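Sensory box/response regulator (PDB 5YRP) belongs to the EAL-domain family of signalling proteins, a domain of TIM-barrel type, and binds a magnesium ion. Local coordinates at residues A[9-14]-A[222-227]; A[204-209]-A[226-231]. One frame throughout, in Å; residues are numbered along the deposited sequence.

Interaction 1 of 2, residues A[9-14]-A[222-227]; sequences HYLPEI and RAQGFL
I14 and A223 pair across the seam where strand 7-15, the first of the mixed sheet, meets strand 222-223, the last. They form an antiparallel hydrogen-bonded pair: I14 N donates to A223 O at 2.9 Å, and A223 N returns the bond to I14 O at 3.0 Å. Weaker CA-H...O contacts flank this pair, with E13 CA 3.4 Å from A223 O and R222 CA 3.5 Å from I14 O. The side chains of I14 and A223 share one face of the sheet, where L228 touches both.

The ionic part belongs to E13 and R222. In E13, CG stands anti to the backbone N (chi1 176°), beside the carbonyl carbon, and the extended chain carries the carboxylate outward. OE1 meets the edge of the R222 guanidinium, near its plane, in a salt bridge through NH1. The modelled OE1-NH1 separation is very short, and at this resolution its exact length is doubtful. The two planar groups stand 79° apart, a single-oxygen contact and not a side-by-side pairing. The other carboxylate oxygen, OE2, makes a salt bridge with R83.

The aliphatic part of Q224 packs on L11 and E13. Its CG lies 3.8 Å from E13 CB, and its CB lies 4.1 Å from L11 CG. Q224 also touches E25, a magnesium ligand, and its side chain comes within about 6 Å of the metal. All the touching residues are buried: backbone bonds close the sheet, while a carboxylate shared by two arginines probably has its negative charge well compensated.

Interaction 2 of 2, residues A[204-209]-A[226-231]; sequences EGVETE and FLLSKP
Two loops that follow neighbouring parallel strands, as loops do at one end of an EAL barrel, meet here through V206 and E207 on one and F226, L227 and L228 on the other. V206 is the centre of an inverse gamma turn, and its side chain points toward 226-231. Its CG1 meets CD1 of L228 at 3.4 Å, the two side chains approaching at a slant.

L227 makes the broadest contact. Its CB rests against two consecutive carbonyls, 3.3 Å from V206 O and 3.4 Å from E207 O. The residue points toward the neighbouring loop, its CG anti to the backbone N (chi1 -175°). CD2 lies against the T208-E209 junction, 3.3 Å from E209 N. The CB of E209 is 4.0 Å from that same methyl.

E207 and F226 run side by side and point the same way. The glutamate chain is bent at chi2, and its carboxylate meets CD2 of the ring with both oxygens, OE1 at 3.2 Å and OE2 at 3.4 Å. Carboxylate and ring are almost perpendicular, at 88°, and OE1 is the oxygen near the ring plane. An anionic group facing the positive rim of an aromatic ring is probably mildly favourable. No hydrogen bond joins the two segments, so packing and this edge contact carry the association.

T208 stands at the N-cap of helix 209-218, its OG1 bonded to A211 N. V206 packs on A212 and L215 of that helix and also on A223, so the paired loops pack against both helix 209-218 and strand 222-223.

Along the chain the order is 9-14, 204-209, 222-227 and 226-231, with the last two sharing F226 and L227. The centres of interactions 1 and 2 lie about 6 Å apart, so the two are adjoining parts of one region: a buried strand seam continues into a surface pairing of loops. A probable hydrogen bond between V206 N and Q224 O joins them, at 2.9 Å, and P12 packs on S229. The example illustrates how closure of a sheet between its first and last strands can extend into the loops beyond. The seam lies near the magnesium ion, the loop contact farther off, about 13 Å at the F226 side chain.

Interaction 1 of 2, residues A[9-14]-A[222-227]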
loop_
_atom_site.group_PDB
_atom_site.type_symbol
_atom_site.label_atom_id
_atom_site.label_comp_id
_atom_site.label_asym_id
_atom_site.label_seq_id
_atom_site.Cartn_x
_atom_site.Cartn_y
_atom_site.Cartn_z
ATOM N N HIS A 9 4.104 -7.342 -28.257
ATOM C CA HIS A 9 4.406 -5.920 -28.214
ATOM C C HIS A 9 5.449 -5.782 -27.128
ATOM O O HIS A 9 5.294 -6.360 -26.054
ATOM C CB HIS A 9 3.132 -5.166 -27.815
ATOM C CG HIS A 9 3.065 -3.754 -28.301
ATOM N ND1 HIS A 9 2.177 -2.837 -27.779
ATOM C CD2 HIS A 9 3.761 -3.101 -29.263
ATOM C CE1 HIS A 9 2.322 -1.683 -28.404
ATOM N NE2 HIS A 9 3.281 -1.813 -29.305
ATOM N N TYR A 10 6.518 -5.045 -27.384
ATOM C CA TYR A 10 7.608 -4.986 -26.415
ATOM C C TYR A 10 7.924 -3.575 -25.963
ATOM O O TYR A 10 8.348 -2.739 -26.755
ATOM C CB TYR A 10 8.848 -5.648 -26.982
ATOM C CG TYR A 10 8.674 -7.115 -27.235
ATOM C CD1 TYR A 10 8.948 -8.044 -26.236
ATOM C CD2 TYR A 10 8.235 -7.579 -28.470
ATOM C CE1 TYR A 10 8.790 -9.398 -26.457
ATOM C CE2 TYR A 10 8.076 -8.934 -28.704
ATOM C CZ TYR A 10 8.354 -9.840 -27.694
ATOM O OH TYR A 10 8.199 -11.190 -27.918
ATOM N N LEU A 11 7.698 -3.327 -24.677
ATOM C CA LEU A 11 7.988 -2.040 -24.055
ATOM C C LEU A 11 9.371 -2.115 -23.426
ATOM O O LEU A 11 9.542 -2.778 -22.403
ATOM C CB LEU A 11 6.935 -1.723 -22.986
ATOM C CG LEU A 11 7.154 -0.507 -22.081
ATOM C CD1 LEU A 11 7.459 0.749 -22.887
ATOM C CD2 LEU A 11 5.931 -0.285 -21.205
ATOM N N PRO A 12 10.367 -1.446 -24.034
ATOM C CA PRO A 12 11.715 -1.582 -23.505
ATOM C C PRO A 12 11.933 -0.793 -22.225
ATOM O O PRO A 12 11.307 0.247 -22.002
ATOM C CB PRO A 12 12.595 -1.032 -24.625
ATOM C CG PRO A 12 11.736 -0.059 -25.328
ATOM C CD PRO A 12 10.321 -0.535 -25.191
ATOM N N GLU A 13 12.834 -1.316 -21.405
ATOM C CA GLU A 13 13.180 -0.741 -20.116
ATOM C C GLU A 13 14.627 -0.290 -20.159
ATOM O O GLU A 13 15.537 -1.112 -20.274
ATOM C CB GLU A 13 13.004 -1.791 -19.026
ATOM C CG GLU A 13 13.425 -1.345 -17.640
ATOM C CD GLU A 13 13.349 -2.480 -16.648
ATOM O OE1 GLU A 13 14.234 -2.567 -15.775
ATOM O OE2 GLU A 13 12.411 -3.299 -16.751
ATOM N N ILE A 14 14.839 1.015 -20.047
ATOM C CA ILE A 14 16.165 1.570 -20.244
ATOM C C ILE A 14 16.772 2.127 -18.962
ATOM O O ILE A 14 16.068 2.448 -18.011
ATOM C CB ILE A 14 16.158 2.668 -21.328
ATOM C CG1 ILE A 14 15.382 3.900 -20.862
ATOM C CG2 ILE A 14 15.559 2.131 -22.622
ATOM C CD1 ILE A 14 15.721 5.141 -21.658
ATOM N N ARG A 222 16.473 2.797 -13.586
ATOM C CA ARG A 222 15.744 1.957 -14.542
ATOM C C ARG A 222 14.330 2.484 -14.726
ATOM O O ARG A 222 13.664 2.833 -13.753
ATOM C CB ARG A 222 15.663 0.515 -14.049
ATOM C CG ARG A 222 16.999 -0.126 -13.732
ATOM C CD ARG A 222 16.816 -1.496 -13.102
ATOM N NE ARG A 222 17.781 -2.461 -13.629
ATOM C CZ ARG A 222 17.566 -3.288 -14.657
ATOM N NH1 ARG A 222 16.405 -3.306 -15.307
ATOM N NH2 ARG A 222 18.529 -4.119 -15.041
ATOM N N ALA A 223 13.861 2.520 -15.967
ATOM C CA ALA A 223 12.529 3.047 -16.253
ATOM C C ALA A 223 11.951 2.613 -17.602
ATOM O O ALA A 223 12.679 2.207 -18.510
ATOM C CB ALA A 223 12.543 4.563 -16.160
ATOM N N GLN A 224 10.624 2.702 -17.692
ATOM C CA GLN A 224 9.868 2.501 -18.924
ATOM C C GLN A 224 8.950 3.702 -19.125
ATOM O O GLN A 224 8.519 4.322 -18.155
ATOM C CB GLN A 224 9.010 1.245 -18.836
ATOM C CG GLN A 224 9.753 -0.014 -18.428
ATOM C CD GLN A 224 8.865 -1.244 -18.455
ATOM O OE1 GLN A 224 7.690 -1.164 -18.799
ATOM N NE2 GLN A 224 9.425 -2.391 -18.085
ATOM N N GLY A 225 8.640 4.026 -20.376
ATOM C CA GLY A 225 7.733 5.139 -20.669
ATOM C C GLY A 225 7.753 5.595 -22.114
ATOM O O GLY A 225 8.725 5.358 -22.829
ATOM N N PHE A 226 6.678 6.266 -22.532
ATOM C CA PHE A 226 6.559 6.782 -23.903
ATOM C C PHE A 226 7.690 7.760 -24.235
ATOM O O PHE A 226 8.170 7.805 -25.368
ATOM C CB PHE A 226 5.201 7.473 -24.133
ATOM C CG PHE A 226 4.004 6.546 -24.059
ATOM C CD1 PHE A 226 3.989 5.320 -24.726
ATOM C CD2 PHE A 226 2.865 6.921 -23.347
ATOM C CE1 PHE A 226 2.879 4.484 -24.659
ATOM C CE2 PHE A 226 1.754 6.089 -23.280
ATOM C CZ PHE A 226 1.762 4.870 -23.937
ATOM N N LEU A 227 8.102 8.537 -23.238
ATOM C CA LEU A 227 9.223 9.469 -23.372
ATOM C C LEU A 227 10.535 8.745 -23.655
ATOM O O LEU A 227 11.337 9.192 -24.469
ATOM C CB LEU A 227 9.381 10.275 -22.086
ATOM C CG LEU A 227 10.446 11.375 -22.111
ATOM C CD1 LEU A 227 9.917 12.614 -22.814
ATOM C CD2 LEU A 227 10.896 11.707 -20.698
#

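Interaction 2 of 2, residues A[204-209]-A[226-231]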
loop_
_atom_site.group_PDB
_atom_site.type_symbol
_atom_site.label_atom_id
_atom_site.label_comp_id
_atom_site.label_asym_id
_atom_site.label_seq_id
_atom_site.Cartn_x
_atom_site.Cartn_y
_atom_site.Cartn_z
ATOM N N GLU A 204 7.725 2.707 -14.097
ATOM C CA GLU A 204 6.894 2.612 -15.292
ATOM C C GLU A 204 6.035 3.868 -15.443
ATOM O O GLU A 204 5.728 4.545 -14.462
ATOM C CB GLU A 204 6.029 1.346 -15.268
ATOM C CG GLU A 204 5.201 1.159 -14.013
ATOM C CD GLU A 204 4.203 0.025 -14.128
ATOM O OE1 GLU A 204 4.606 -1.110 -14.479
ATOM O OE2 GLU A 204 3.009 0.267 -13.851
ATOM N N GLY A 205 5.673 4.173 -16.685
ATOM C CA GLY A 205 4.861 5.347 -17.005
ATOM C C GLY A 205 5.614 6.665 -16.963
ATOM O O GLY A 205 5.039 7.692 -16.617
ATOM N N VAL A 206 6.894 6.639 -17.327
ATOM C CA VAL A 206 7.710 7.853 -17.379
ATOM C C VAL A 206 7.350 8.670 -18.621
ATOM O O VAL A 206 7.944 8.504 -19.690
ATOM C CB VAL A 206 9.213 7.528 -17.369
ATOM C CG1 VAL A 206 10.045 8.797 -17.465
ATOM C CG2 VAL A 206 9.576 6.781 -16.096
ATOM N N GLU A 207 6.371 9.554 -18.457
ATOM C CA GLU A 207 5.812 10.337 -19.557
ATOM C C GLU A 207 6.597 11.619 -19.809
ATOM O O GLU A 207 6.716 12.070 -20.941
ATOM C CB GLU A 207 4.359 10.703 -19.252
ATOM C CG GLU A 207 3.457 9.520 -18.920
ATOM C CD GLU A 207 3.133 8.660 -20.124
ATOM O OE1 GLU A 207 2.706 9.231 -21.148
ATOM O OE2 GLU A 207 3.286 7.416 -20.039
ATOM N N THR A 208 7.122 12.209 -18.747
ATOM C CA THR A 208 7.745 13.521 -18.832
ATOM C C THR A 208 9.169 13.480 -18.325
ATOM O O THR A 208 9.495 12.687 -17.449
ATOM C CB THR A 208 6.975 14.552 -17.995
ATOM O OG1 THR A 208 7.059 14.207 -16.606
ATOM C CG2 THR A 208 5.510 14.602 -18.419
ATOM N N GLU A 209 10.011 14.341 -18.887
ATOM C CA GLU A 209 11.410 14.454 -18.453
ATOM C C GLU A 209 11.494 15.006 -17.031
ATOM O O GLU A 209 12.450 14.733 -16.307
ATOM C CB GLU A 209 12.256 15.298 -19.424
ATOM C CG GLU A 209 11.894 16.776 -19.527
ATOM C CD GLU A 209 10.850 17.069 -20.598
ATOM O OE1 GLU A 209 9.927 16.242 -20.792
ATOM O OE2 GLU A 209 10.952 18.136 -21.244
ATOM N N PHE A 226 6.678 6.266 -22.532
ATOM C CA PHE A 226 6.559 6.782 -23.903
ATOM C C PHE A 226 7.690 7.760 -24.235
ATOM O O PHE A 226 8.170 7.805 -25.368
ATOM C CB PHE A 226 5.201 7.473 -24.133
ATOM C CG PHE A 226 4.004 6.546 -24.059
ATOM C CD1 PHE A 226 3.989 5.320 -24.726
ATOM C CD2 PHE A 226 2.865 6.921 -23.347
ATOM C CE1 PHE A 226 2.879 4.484 -24.659
ATOM C CE2 PHE A 226 1.754 6.089 -23.280
ATOM C CZ PHE A 226 1.762 4.870 -23.937
ATOM N N LEU A 227 8.102 8.537 -23.238
ATOM C CA LEU A 227 9.223 9.469 -23.372
ATOM C C LEU A 227 10.535 8.745 -23.655
ATOM O O LEU A 227 11.337 9.192 -24.469
ATOM C CB LEU A 227 9.381 10.275 -22.086
ATOM C CG LEU A 227 10.446 11.375 -22.111
ATOM C CD1 LEU A 227 9.917 12.614 -22.814
ATOM C CD2 LEU A 227 10.896 11.707 -20.698
ATOM N N LEU A 228 10.747 7.637 -22.954
ATOM C CA LEU A 228 11.971 6.851 -23.072
ATOM C C LEU A 228 11.955 6.029 -24.357
ATOM O O LEU A 228 12.886 6.092 -25.164
ATOM C CB LEU A 228 12.117 5.929 -21.861
ATOM C CG LEU A 228 12.579 6.570 -20.546
ATOM C CD1 LEU A 228 11.868 7.874 -20.224
ATOM C CD2 LEU A 228 12.407 5.590 -19.399
ATOM N N SER A 229 10.894 5.251 -24.529
ATOM C CA SER A 229 10.684 4.489 -25.748
ATOM C C SER A 229 9.273 3.932 -25.815
ATOM O O SER A 229 8.750 3.417 -24.829
ATOM C CB SER A 229 11.674 3.339 -25.839
ATOM O OG SER A 229 11.299 2.449 -26.875
ATOM N N LYS A 230 8.679 4.014 -27.001
ATOM C CA LYS A 230 7.328 3.506 -27.237
ATOM C C LYS A 230 7.372 1.981 -27.237
ATOM O O LYS A 230 8.444 1.393 -27.415
ATOM C CB LYS A 230 6.776 3.983 -28.589
ATOM C CG LYS A 230 6.942 5.468 -28.901
ATOM C CD LYS A 230 6.006 6.346 -28.083
ATOM C CE LYS A 230 6.309 7.828 -28.280
ATOM N NZ LYS A 230 6.102 8.287 -29.684
ATOM N N PRO A 231 6.215 1.329 -27.031
ATOM C CA PRO A 231 6.175 -0.122 -27.213
ATOM C C PRO A 231 6.299 -0.513 -28.687
ATOM O O PRO A 231 5.585 0.029 -29.532
ATOM C CB PRO A 231 4.806 -0.512 -26.651
ATOM C CG PRO A 231 4.428 0.598 -25.739
ATOM C CD PRO A 231 5.002 1.831 -26.365
#